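PDB 2QL3: probable transcriptional regulator, LysR family protein from Rhodococcus sp., which probably regulates transcription as a DNA-binding factor, the crystallised part being its C-terminal domain, which in this family usually senses a small effector. Local coordinates for residues Y25-E30 / A198-R203; L63-E68 / A183-W188; V96-L101 / M119-E124; T140-V145 / T152-R157. All coordinates share one frame; numbering follows the deposited sequence.

In the fold
Contacts 1 and 2 lie in the half of the domain that holds both chain ends and touch through Ile202 and Trp188, since strand 182-189 leads into helix 196-205. Contacts 3 and 4 occupy the other half, their centres about 15 Å apart, and meet where Leu153 packs on Val121 and Cys122. Contacts 1, 3 and 4 are buried; contact 2, between a loop and a strand, is only partly buried. No hydrogen bond crosses any of them: contact 1 is an aromatic edge-to-face pair, contact 2 one methyl-to-methyl meeting, contact 3 a leucine forked onto a valine methyl and a cysteine sulfur, contact 4 helix-on-strand packing. Helices 20-30 and 138-147 also face the second subunit.

Contact 1. Residues Y25-E30 / A198-R203; sequences YAFTAE and ARAFIR
Phe27 lays one face of its ring over Phe201, whose edge points into it. The evidence for a T-shaped pair is direct: the planes stand at 72°. The ring centroids of Phe27 and Phe201 are 5.0 Å apart. Phe201 CD1 sits 3.6 Å above the plane of the Phe27 ring, over its centre, and its nearest carbon there is Phe27 CG, at 3.7 Å. Torsions aim the pair: with chi1 at 179°, Phe27 sends its ring off anti to the amide nitrogen, directly at the other helix, and Phe201 takes the same setting, chi1 -176°, to bring its edge round from the side of its own helix. The far part of the Phe27 ring then reaches the backbone, CE1 lying 3.6 Å from Phe201 CA and, obliquely, 4.0 Å from Ala200 C.

Two helices of the alpha/beta LysR substrate-binding domain, 20-30 and 196-205, thereby meet against strand 5-11 of its sheet, where both phenylalanines touch Ile7. Phe201 also touches Val9, while the ring of Tyr31 meets that of Phe27. Tyr25 and Thr28, on the same helix 20-30, pack on Arg147 and Tyr133 of the second subunit.

Exchanging Phe27 for an alanine would probably leave the Phe201 edge without its aromatic face and open a gap between the two helices beside Ile7. Since no hydrogen bond or salt bridge crosses between the two segments, the contact rests on apolar packing, to which the edge-to-face geometry probably adds a weak electrostatic term.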
# COMPACT_ATOMS: atom_id res chain seq x y z
N TYR A 25 -17.46 7.79 1.19
CA TYR A 25 -18.49 7.62 2.23
C TYR A 25 -19.43 8.82 2.25
O TYR A 25 -20.65 8.66 2.10
CB TYR A 25 -17.86 7.35 3.62
CG TYR A 25 -18.90 6.92 4.61
CD1 TYR A 25 -19.19 5.57 4.80
CD2 TYR A 25 -19.62 7.86 5.31
CE1 TYR A 25 -20.17 5.15 5.67
CE2 TYR A 25 -20.63 7.46 6.19
CZ TYR A 25 -20.89 6.10 6.36
OH TYR A 25 -21.86 5.69 7.23
N ALA A 26 -18.89 10.02 2.42
CA ALA A 26 -19.73 11.21 2.49
C ALA A 26 -20.58 11.38 1.21
O ALA A 26 -21.78 11.72 1.28
CB ALA A 26 -18.89 12.48 2.78
N PHE A 27 -19.98 11.14 0.04
CA PHE A 27 -20.71 11.35 -1.22
C PHE A 27 -21.91 10.40 -1.32
O PHE A 27 -23.07 10.84 -1.58
CB PHE A 27 -19.76 11.31 -2.45
CG PHE A 27 -20.48 11.51 -3.78
CD1 PHE A 27 -20.93 12.76 -4.17
CD2 PHE A 27 -20.73 10.42 -4.63
CE1 PHE A 27 -21.63 12.93 -5.38
CE2 PHE A 27 -21.44 10.58 -5.81
CZ PHE A 27 -21.89 11.83 -6.19
N THR A 28 -21.66 9.11 -1.06
CA THR A 28 -22.67 8.10 -1.28
C THR A 28 -23.75 8.17 -0.24
O THR A 28 -24.88 7.76 -0.50
CB THR A 28 -22.07 6.65 -1.38
OG1 THR A 28 -21.16 6.38 -0.30
CG2 THR A 28 -21.40 6.49 -2.73
N ALA A 29 -23.38 8.72 0.93
CA ALA A 29 -24.30 9.09 2.01
C ALA A 29 -25.17 10.28 1.61
O ALA A 29 -26.37 10.24 1.81
CB ALA A 29 -23.55 9.37 3.31
N GLU A 30 -24.61 11.33 1.01
CA GLU A 30 -25.54 12.38 0.54
C GLU A 30 -26.45 12.01 -0.60
O GLU A 30 -27.57 12.55 -0.69
CB GLU A 30 -24.97 13.78 0.32
CG GLU A 30 -26.10 14.78 0.95
CD GLU A 30 -25.91 16.21 0.61
OE1 GLU A 30 -26.75 16.76 -0.15
OE2 GLU A 30 -24.93 16.81 1.10
N ALA A 198 -21.31 13.70 -11.94
CA ALA A 198 -19.89 14.13 -11.92
C ALA A 198 -19.82 15.54 -11.36
O ALA A 198 -19.02 15.84 -10.48
CB ALA A 198 -19.28 14.07 -13.35
N ARG A 199 -20.66 16.42 -11.89
CA ARG A 199 -20.76 17.79 -11.42
C ARG A 199 -21.16 17.82 -9.92
O ARG A 199 -20.57 18.56 -9.12
CB ARG A 199 -21.77 18.52 -12.28
CG ARG A 199 -21.30 19.83 -12.64
CD ARG A 199 -21.81 20.18 -13.99
NE ARG A 199 -22.82 21.22 -13.89
CZ ARG A 199 -22.58 22.53 -13.92
NH1 ARG A 199 -21.33 23.00 -14.05
NH2 ARG A 199 -23.60 23.39 -13.82
N ALA A 200 -22.14 17.00 -9.53
CA ALA A 200 -22.53 16.92 -8.12
C ALA A 200 -21.36 16.50 -7.26
O ALA A 200 -21.17 17.04 -6.15
CB ALA A 200 -23.76 16.00 -7.87
N PHE A 201 -20.54 15.56 -7.79
CA PHE A 201 -19.35 15.08 -7.08
C PHE A 201 -18.29 16.19 -6.83
O PHE A 201 -17.83 16.39 -5.70
CB PHE A 201 -18.71 13.88 -7.78
CG PHE A 201 -17.56 13.31 -7.05
CD1 PHE A 201 -17.76 12.31 -6.12
CD2 PHE A 201 -16.24 13.73 -7.31
CE1 PHE A 201 -16.71 11.73 -5.44
CE2 PHE A 201 -15.18 13.15 -6.61
CZ PHE A 201 -15.44 12.14 -5.64
N ILE A 202 -17.95 16.91 -7.90
CA ILE A 202 -17.03 17.98 -7.86
C ILE A 202 -17.50 19.07 -6.87
O ILE A 202 -16.70 19.53 -6.06
CB ILE A 202 -16.79 18.58 -9.28
CG1 ILE A 202 -16.13 17.52 -10.19
CG2 ILE A 202 -15.99 19.93 -9.18
CD1 ILE A 202 -16.29 17.74 -11.75
N ARG A 203 -18.77 19.45 -6.92
CA ARG A 203 -19.30 20.51 -6.05
C ARG A 203 -19.29 20.00 -4.59
O ARG A 203 -19.00 20.76 -3.67
CB ARG A 203 -20.73 20.99 -6.48
CG ARG A 203 -20.83 21.66 -7.86
CD ARG A 203 -22.28 22.09 -8.13
NE ARG A 203 -22.57 22.66 -9.47
CZ ARG A 203 -23.80 22.71 -10.00
NH1 ARG A 203 -24.84 22.20 -9.34
NH2 ARG A 203 -24.02 23.27 -11.20

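Contact 2. Residues L63-E68 / A183-W188; sequences LDLSPE and AVVVAW
Leu65 and Val185 reach toward each other tip to tip, methyl against methyl, with Leu65 CD1 at 4.0 Å from Val185 CG2. Each backbone starts the approach: the CB of both residues points at the opposite segment. Leu65 then carries its CG anti to its own carbonyl carbon (chi1 -61°), a setting that extends the branch toward the strand. Val185, at chi1 -60°, keeps CG2 in the crowded position between its backbone N and carbonyl carbon, and that methyl is the one offered to the loop.

The geometry fits a crossover in the sheet. Strands 57-61 and 69-84 both pair antiparallel with strand 182-189, and the loop 63-68 joins the first to the second by running over 183-188; residues 65-68 run 34° from the direction of 185-188. In this domain of the periplasmic-binding-protein clan, strand 69-84 carries on from here to pair with strands 152-154 and 169-173 of the other half. Val60 of strand 57-61 touches both Leu65 and Val185, adding to the apolar patch, and Tyr12 adds to the cover on Leu65.

Toward the far end the approach is looser. Glu68 O lies 4.3 Å from Trp188 O, two acceptors with no bond between them, and Glu68 instead has a backbone hydrogen bond with Gln190. The CB of Trp188 points away from the loop, and its indole packs on Ile202 of helix 196-205.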
# COMPACT_ATOMS: atom_id res chain seq x y z
N LEU A 63 0.85 17.59 -9.84
CA LEU A 63 2.23 17.48 -10.33
C LEU A 63 2.21 16.84 -11.73
O LEU A 63 1.62 15.77 -11.94
CB LEU A 63 3.12 16.61 -9.39
CG LEU A 63 3.30 17.07 -7.95
CD1 LEU A 63 3.93 16.04 -7.09
CD2 LEU A 63 4.10 18.38 -7.90
N ASP A 64 2.82 17.54 -12.69
CA ASP A 64 2.99 17.00 -14.06
C ASP A 64 1.65 16.64 -14.77
O ASP A 64 1.58 15.67 -15.51
CB ASP A 64 3.94 15.74 -14.04
CG ASP A 64 5.30 15.96 -13.27
OD1 ASP A 64 5.92 17.02 -13.43
OD2 ASP A 64 5.81 15.02 -12.56
N LEU A 65 0.58 17.40 -14.53
CA LEU A 65 -0.74 17.07 -15.08
C LEU A 65 -0.84 17.72 -16.46
O LEU A 65 -0.21 18.72 -16.68
CB LEU A 65 -1.85 17.59 -14.14
CG LEU A 65 -1.90 17.06 -12.70
CD1 LEU A 65 -3.10 17.65 -11.94
CD2 LEU A 65 -1.90 15.52 -12.64
N SER A 66 -1.64 17.18 -17.38
CA SER A 66 -1.89 17.95 -18.60
C SER A 66 -2.57 19.26 -18.30
O SER A 66 -3.44 19.34 -17.42
CB SER A 66 -2.78 17.25 -19.63
OG SER A 66 -3.27 16.05 -19.10
N PRO A 67 -2.18 20.29 -19.05
CA PRO A 67 -3.00 21.51 -19.15
C PRO A 67 -4.42 21.27 -19.65
O PRO A 67 -5.22 22.18 -19.53
CB PRO A 67 -2.22 22.37 -20.17
CG PRO A 67 -0.84 21.91 -20.08
CD PRO A 67 -0.93 20.41 -19.83
N GLU A 68 -4.74 20.09 -20.21
CA GLU A 68 -6.10 19.81 -20.72
C GLU A 68 -7.12 19.57 -19.57
O GLU A 68 -8.33 19.49 -19.80
CB GLU A 68 -6.12 18.60 -21.70
CG GLU A 68 -5.59 18.85 -23.20
CD GLU A 68 -6.17 17.83 -24.25
OE1 GLU A 68 -5.69 16.66 -24.38
OE2 GLU A 68 -7.11 18.22 -25.00
N ALA A 183 -0.45 20.47 -3.91
CA ALA A 183 -1.89 20.38 -3.89
C ALA A 183 -2.35 19.01 -4.33
O ALA A 183 -1.82 18.42 -5.29
CB ALA A 183 -2.50 21.46 -4.77
N VAL A 184 -3.32 18.50 -3.59
CA VAL A 184 -4.18 17.45 -4.01
C VAL A 184 -5.42 18.12 -4.63
O VAL A 184 -6.08 18.99 -4.00
CB VAL A 184 -4.53 16.57 -2.84
CG1 VAL A 184 -5.43 15.36 -3.27
CG2 VAL A 184 -3.24 16.05 -2.18
N VAL A 185 -5.72 17.72 -5.87
CA VAL A 185 -6.85 18.27 -6.63
C VAL A 185 -7.90 17.21 -7.02
O VAL A 185 -7.59 16.02 -7.11
CB VAL A 185 -6.33 18.99 -7.89
CG1 VAL A 185 -5.37 20.17 -7.49
CG2 VAL A 185 -5.61 17.98 -8.88
N VAL A 186 -9.15 17.64 -7.19
CA VAL A 186 -10.12 16.94 -8.08
C VAL A 186 -9.93 17.42 -9.53
O VAL A 186 -9.82 18.63 -9.79
CB VAL A 186 -11.60 17.04 -7.60
CG1 VAL A 186 -12.15 18.52 -7.64
CG2 VAL A 186 -12.52 16.08 -8.43
N ALA A 187 -9.82 16.50 -10.48
CA ALA A 187 -9.54 16.89 -11.86
C ALA A 187 -10.48 16.26 -12.86
O ALA A 187 -11.06 15.20 -12.62
CB ALA A 187 -8.03 16.56 -12.22
N TRP A 188 -10.69 16.93 -13.97
CA TRP A 188 -11.47 16.38 -15.07
C TRP A 188 -10.99 17.03 -16.35
O TRP A 188 -10.35 18.05 -16.30
CB TRP A 188 -12.97 16.60 -14.90
CG TRP A 188 -13.40 18.04 -14.89
CD1 TRP A 188 -13.88 18.76 -15.94
CD2 TRP A 188 -13.33 18.95 -13.77
NE1 TRP A 188 -14.15 20.07 -15.55
CE2 TRP A 188 -13.83 20.21 -14.22
CE3 TRP A 188 -12.92 18.81 -12.43
CZ2 TRP A 188 -13.95 21.31 -13.38
CZ3 TRP A 188 -13.02 19.91 -11.59
CH2 TRP A 188 -13.52 21.16 -12.07

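Contact 3. Residues V96-L101 / M119-E124; sequences VRLADL and MDVCRE
Leu98 forks onto two residues of helix 114-125. One branch, Leu98 CD1, is 3.6 Å from Val121 CG2, the two side chains crossing at about a right angle, and lies 4.0 Å from Val121 O. The other branch, Leu98 CD2, rests against sulfur, 3.7 Å from Cys122 SG. Cys122 turns that sulfur anti to its carbonyl carbon, chi1 -66°, which holds it alongside the helix where the leucine can meet it. The side-chain contacts are apolar, and no hydrogen bond spans the two segments.

A short 3-10 turn, 98-101, sets the leucine in place: Leu101 N donates to Leu98 O at 2.8 Å, and Asp100 N to Arg97 O at 2.8 Å. Further out, the chain before the turn is fixed by Arg97 NH1, bonded to Glu176 O, and by backbone bonds of Val96 with Pro173 and Ala175. Phe127 and Trp151 also touch Leu98.

The turn thus lies between strand 69-84, where Val81 packs on Val96 and Leu101, and helix 114-125, whose Val121 and Cys122 also bear on Leu153 of strand 152-154.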
# COMPACT_ATOMS: atom_id res chain seq x y z
N VAL A 96 14.39 19.48 9.85
CA VAL A 96 15.71 18.99 9.41
C VAL A 96 16.11 19.75 8.16
O VAL A 96 15.26 20.12 7.39
CB VAL A 96 15.78 17.46 9.12
CG1 VAL A 96 15.42 16.64 10.35
CG2 VAL A 96 14.90 17.11 7.95
N ARG A 97 17.39 20.04 7.99
CA ARG A 97 17.83 20.40 6.66
C ARG A 97 18.23 19.13 5.94
O ARG A 97 19.03 18.35 6.44
CB ARG A 97 18.92 21.45 6.60
CG ARG A 97 19.68 21.78 7.81
CD ARG A 97 20.45 23.13 7.57
NE ARG A 97 20.22 23.62 6.21
CZ ARG A 97 21.00 23.40 5.15
NH1 ARG A 97 20.64 23.90 3.96
NH2 ARG A 97 22.13 22.69 5.27
N LEU A 98 17.63 18.91 4.79
CA LEU A 98 17.74 17.64 4.09
C LEU A 98 19.20 17.35 3.81
O LEU A 98 19.63 16.20 3.85
CB LEU A 98 17.02 17.80 2.78
CG LEU A 98 15.91 16.88 2.30
CD1 LEU A 98 15.07 17.73 1.39
CD2 LEU A 98 16.54 15.76 1.53
N ALA A 99 19.95 18.39 3.50
CA ALA A 99 21.39 18.29 3.31
C ALA A 99 22.08 17.46 4.39
O ALA A 99 23.13 16.86 4.12
CB ALA A 99 22.02 19.70 3.24
N ASP A 100 21.49 17.42 5.60
CA ASP A 100 22.07 16.70 6.75
C ASP A 100 21.89 15.18 6.66
O ASP A 100 22.52 14.44 7.38
CB ASP A 100 21.55 17.24 8.10
CG ASP A 100 21.98 18.70 8.35
OD1 ASP A 100 21.58 19.30 9.39
OD2 ASP A 100 22.70 19.27 7.49
N LEU A 101 21.05 14.75 5.74
CA LEU A 101 20.77 13.34 5.47
C LEU A 101 21.40 12.88 4.15
O LEU A 101 21.20 11.75 3.73
CB LEU A 101 19.25 13.15 5.41
CG LEU A 101 18.55 13.26 6.75
CD1 LEU A 101 17.10 13.52 6.47
CD2 LEU A 101 18.75 11.92 7.52
N MSE A 119 13.14 13.37 -6.02
CA MSE A 119 14.48 13.67 -6.60
C MSE A 119 14.66 15.16 -6.81
O MSE A 119 15.78 15.68 -6.69
CB MSE A 119 14.69 12.99 -7.96
CG MSE A 119 14.78 11.50 -7.96
SE MSE A 119 15.89 10.75 -6.53
CE MSE A 119 15.96 8.89 -7.20
N ASP A 120 13.55 15.85 -7.12
CA ASP A 120 13.56 17.32 -7.32
C ASP A 120 13.86 18.05 -6.03
O ASP A 120 14.67 18.96 -6.02
CB ASP A 120 12.22 17.88 -7.93
CG ASP A 120 12.00 17.50 -9.43
OD1 ASP A 120 12.92 17.00 -10.10
OD2 ASP A 120 10.88 17.71 -9.95
N VAL A 121 13.26 17.63 -4.92
CA VAL A 121 13.52 18.30 -3.64
C VAL A 121 14.90 18.03 -3.00
O VAL A 121 15.48 18.91 -2.38
CB VAL A 121 12.30 18.25 -2.65
CG1 VAL A 121 11.07 17.58 -3.29
CG2 VAL A 121 12.65 17.71 -1.27
N CYS A 122 15.45 16.82 -3.18
CA CYS A 122 16.86 16.60 -2.83
C CYS A 122 17.75 17.44 -3.71
O CYS A 122 18.70 18.08 -3.23
CB CYS A 122 17.25 15.14 -2.98
SG CYS A 122 16.40 14.03 -1.78
N ARG A 123 17.49 17.39 -5.01
CA ARG A 123 18.32 18.09 -6.03
C ARG A 123 18.42 19.53 -5.59
O ARG A 123 19.48 20.10 -5.67
CB ARG A 123 17.64 18.03 -7.40
CG ARG A 123 18.46 18.37 -8.57
CD ARG A 123 17.68 18.12 -9.82
NE ARG A 123 17.51 19.41 -10.42
CZ ARG A 123 16.36 19.96 -10.81
NH1 ARG A 123 15.22 19.30 -10.75
NH2 ARG A 123 16.40 21.19 -11.32
N GLU A 124 17.31 20.09 -5.11
CA GLU A 124 17.29 21.50 -4.68
C GLU A 124 18.07 21.76 -3.37
O GLU A 124 18.66 22.81 -3.19
CB GLU A 124 15.86 22.06 -4.64
CG GLU A 124 15.27 22.19 -3.25
CD GLU A 124 13.95 22.93 -3.25
OE1 GLU A 124 13.94 24.05 -3.79
OE2 GLU A 124 12.95 22.38 -2.72

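Contact 4. Residues T140-V145 / T152-R157; sequences TARAFV and TLLLQR
Arg142 meets Leu154 through its aliphatic stem, not through the flat guanidinium: Leu154 CD1 is 3.7 Å from Arg142 CG, and the two side chains cross at about a right angle. The other flat group of the helix, the Phe144 ring, has Thr140 CG2 3.8 Å above one face toward the rim; it pairs edge-to-face with Tyr133 and also meets the ring of Phe38 of the second subunit. The motif is a helix packed on a strand within the alpha/beta fold of the LysR substrate-binding domain. Helix 138-147 turns back into strand 152-154, their short axes 9.4 Å apart at closest and inclined at 143°, 37° short of antiparallel.

The Arg142 chain bends at chi3 (76°), carrying the charged end on to Glu139, which forms a salt bridge with NH2, and to Val162 O, which accepts a hydrogen bond from the same nitrogen. Strand 69-84 extends the sheet beside strand 152-154 through backbone bonds of Thr152 with Val82 and Leu154 with Met80. Ala141 CB adds a looser contact, 4.4 Å from Leu154 CD2.

Thr152 OG1 is satisfied by Val107 O, and the carbons of this threonine face Val145, with Thr152 CB 3.8 Å from Val145 CG2. That same methyl, Val145 CG2, comes 3.5 Å from Thr152 N.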
# COMPACT_ATOMS: atom_id res chain seq x y z
N THR A 140 5.08 0.24 2.72
CA THR A 140 6.39 -0.35 2.73
C THR A 140 7.46 0.71 3.05
O THR A 140 8.40 0.45 3.81
CB THR A 140 6.70 -1.10 1.42
OG1 THR A 140 5.72 -2.15 1.26
CG2 THR A 140 8.13 -1.68 1.46
N ALA A 141 7.31 1.92 2.50
CA ALA A 141 8.26 2.98 2.77
C ALA A 141 8.24 3.31 4.25
O ALA A 141 9.28 3.40 4.86
CB ALA A 141 7.97 4.23 1.95
N ARG A 142 7.06 3.52 4.82
CA ARG A 142 6.92 3.86 6.27
C ARG A 142 7.41 2.74 7.13
O ARG A 142 8.16 2.99 8.10
CB ARG A 142 5.45 4.13 6.66
CG ARG A 142 4.86 5.34 6.03
CD ARG A 142 3.37 5.51 6.44
NE ARG A 142 3.24 6.01 7.81
CZ ARG A 142 2.70 5.36 8.83
NH1 ARG A 142 2.61 5.95 10.02
NH2 ARG A 142 2.23 4.14 8.68
N ALA A 143 7.07 1.50 6.77
CA ALA A 143 7.50 0.34 7.58
C ALA A 143 9.02 0.14 7.56
O ALA A 143 9.61 -0.17 8.60
CB ALA A 143 6.83 -0.92 7.11
N PHE A 144 9.65 0.32 6.39
CA PHE A 144 11.11 0.22 6.27
C PHE A 144 11.80 1.31 7.12
O PHE A 144 12.74 1.05 7.86
CB PHE A 144 11.57 0.31 4.81
CG PHE A 144 11.58 -1.01 4.04
CD1 PHE A 144 10.75 -2.04 4.37
CD2 PHE A 144 12.45 -1.18 2.96
CE1 PHE A 144 10.76 -3.24 3.68
CE2 PHE A 144 12.46 -2.40 2.25
CZ PHE A 144 11.59 -3.40 2.59
N VAL A 145 11.35 2.55 7.01
CA VAL A 145 11.91 3.64 7.81
C VAL A 145 11.70 3.41 9.33
O VAL A 145 12.60 3.66 10.14
CB VAL A 145 11.29 5.02 7.33
CG1 VAL A 145 11.56 6.10 8.30
CG2 VAL A 145 11.86 5.41 5.92
N THR A 152 12.88 8.59 4.73
CA THR A 152 12.17 8.90 3.51
C THR A 152 11.62 10.31 3.46
O THR A 152 11.72 11.08 4.40
CB THR A 152 11.07 7.85 3.16
OG1 THR A 152 10.78 7.93 1.75
CG2 THR A 152 9.76 8.02 4.02
N LEU A 153 11.02 10.65 2.34
CA LEU A 153 10.14 11.82 2.32
C LEU A 153 8.81 11.47 1.71
O LEU A 153 8.76 10.74 0.73
CB LEU A 153 10.79 13.02 1.64
CG LEU A 153 11.31 13.10 0.23
CD1 LEU A 153 10.29 13.87 -0.60
CD2 LEU A 153 12.63 13.83 0.20
N LEU A 154 7.75 12.00 2.32
CA LEU A 154 6.36 11.65 2.00
C LEU A 154 5.51 12.90 1.96
O LEU A 154 5.72 13.86 2.70
CB LEU A 154 5.78 10.66 3.04
CG LEU A 154 6.39 9.22 3.16
CD1 LEU A 154 5.83 8.52 4.36
CD2 LEU A 154 6.31 8.30 1.89
N LEU A 155 4.50 12.84 1.08
CA LEU A 155 3.60 13.96 0.82
C LEU A 155 2.38 13.86 1.72
O LEU A 155 1.59 14.80 1.81
CB LEU A 155 3.17 13.97 -0.67
CG LEU A 155 4.15 14.65 -1.63
CD1 LEU A 155 4.05 16.14 -1.43
CD2 LEU A 155 5.60 14.27 -1.38
N GLN A 156 2.19 12.71 2.33
CA GLN A 156 1.08 12.58 3.23
C GLN A 156 1.48 11.90 4.53
O GLN A 156 2.49 11.20 4.61
CB GLN A 156 -0.04 11.78 2.57
CG GLN A 156 -0.46 12.32 1.20
CD GLN A 156 -1.56 11.51 0.68
OE1 GLN A 156 -1.34 10.58 -0.12
NE2 GLN A 156 -2.76 11.79 1.18
N ARG A 157 0.63 12.06 5.52
CA ARG A 157 0.91 11.59 6.86
C ARG A 157 -0.31 10.86 7.43
O ARG A 157 -1.25 11.48 7.85
CB ARG A 157 1.30 12.76 7.77
CG ARG A 157 1.26 12.37 9.23
CD ARG A 157 2.40 12.75 10.09
NE ARG A 157 2.26 14.03 10.76
CZ ARG A 157 2.70 14.34 11.98
NH1 ARG A 157 2.53 15.58 12.40
NH2 ARG A 157 3.28 13.48 12.82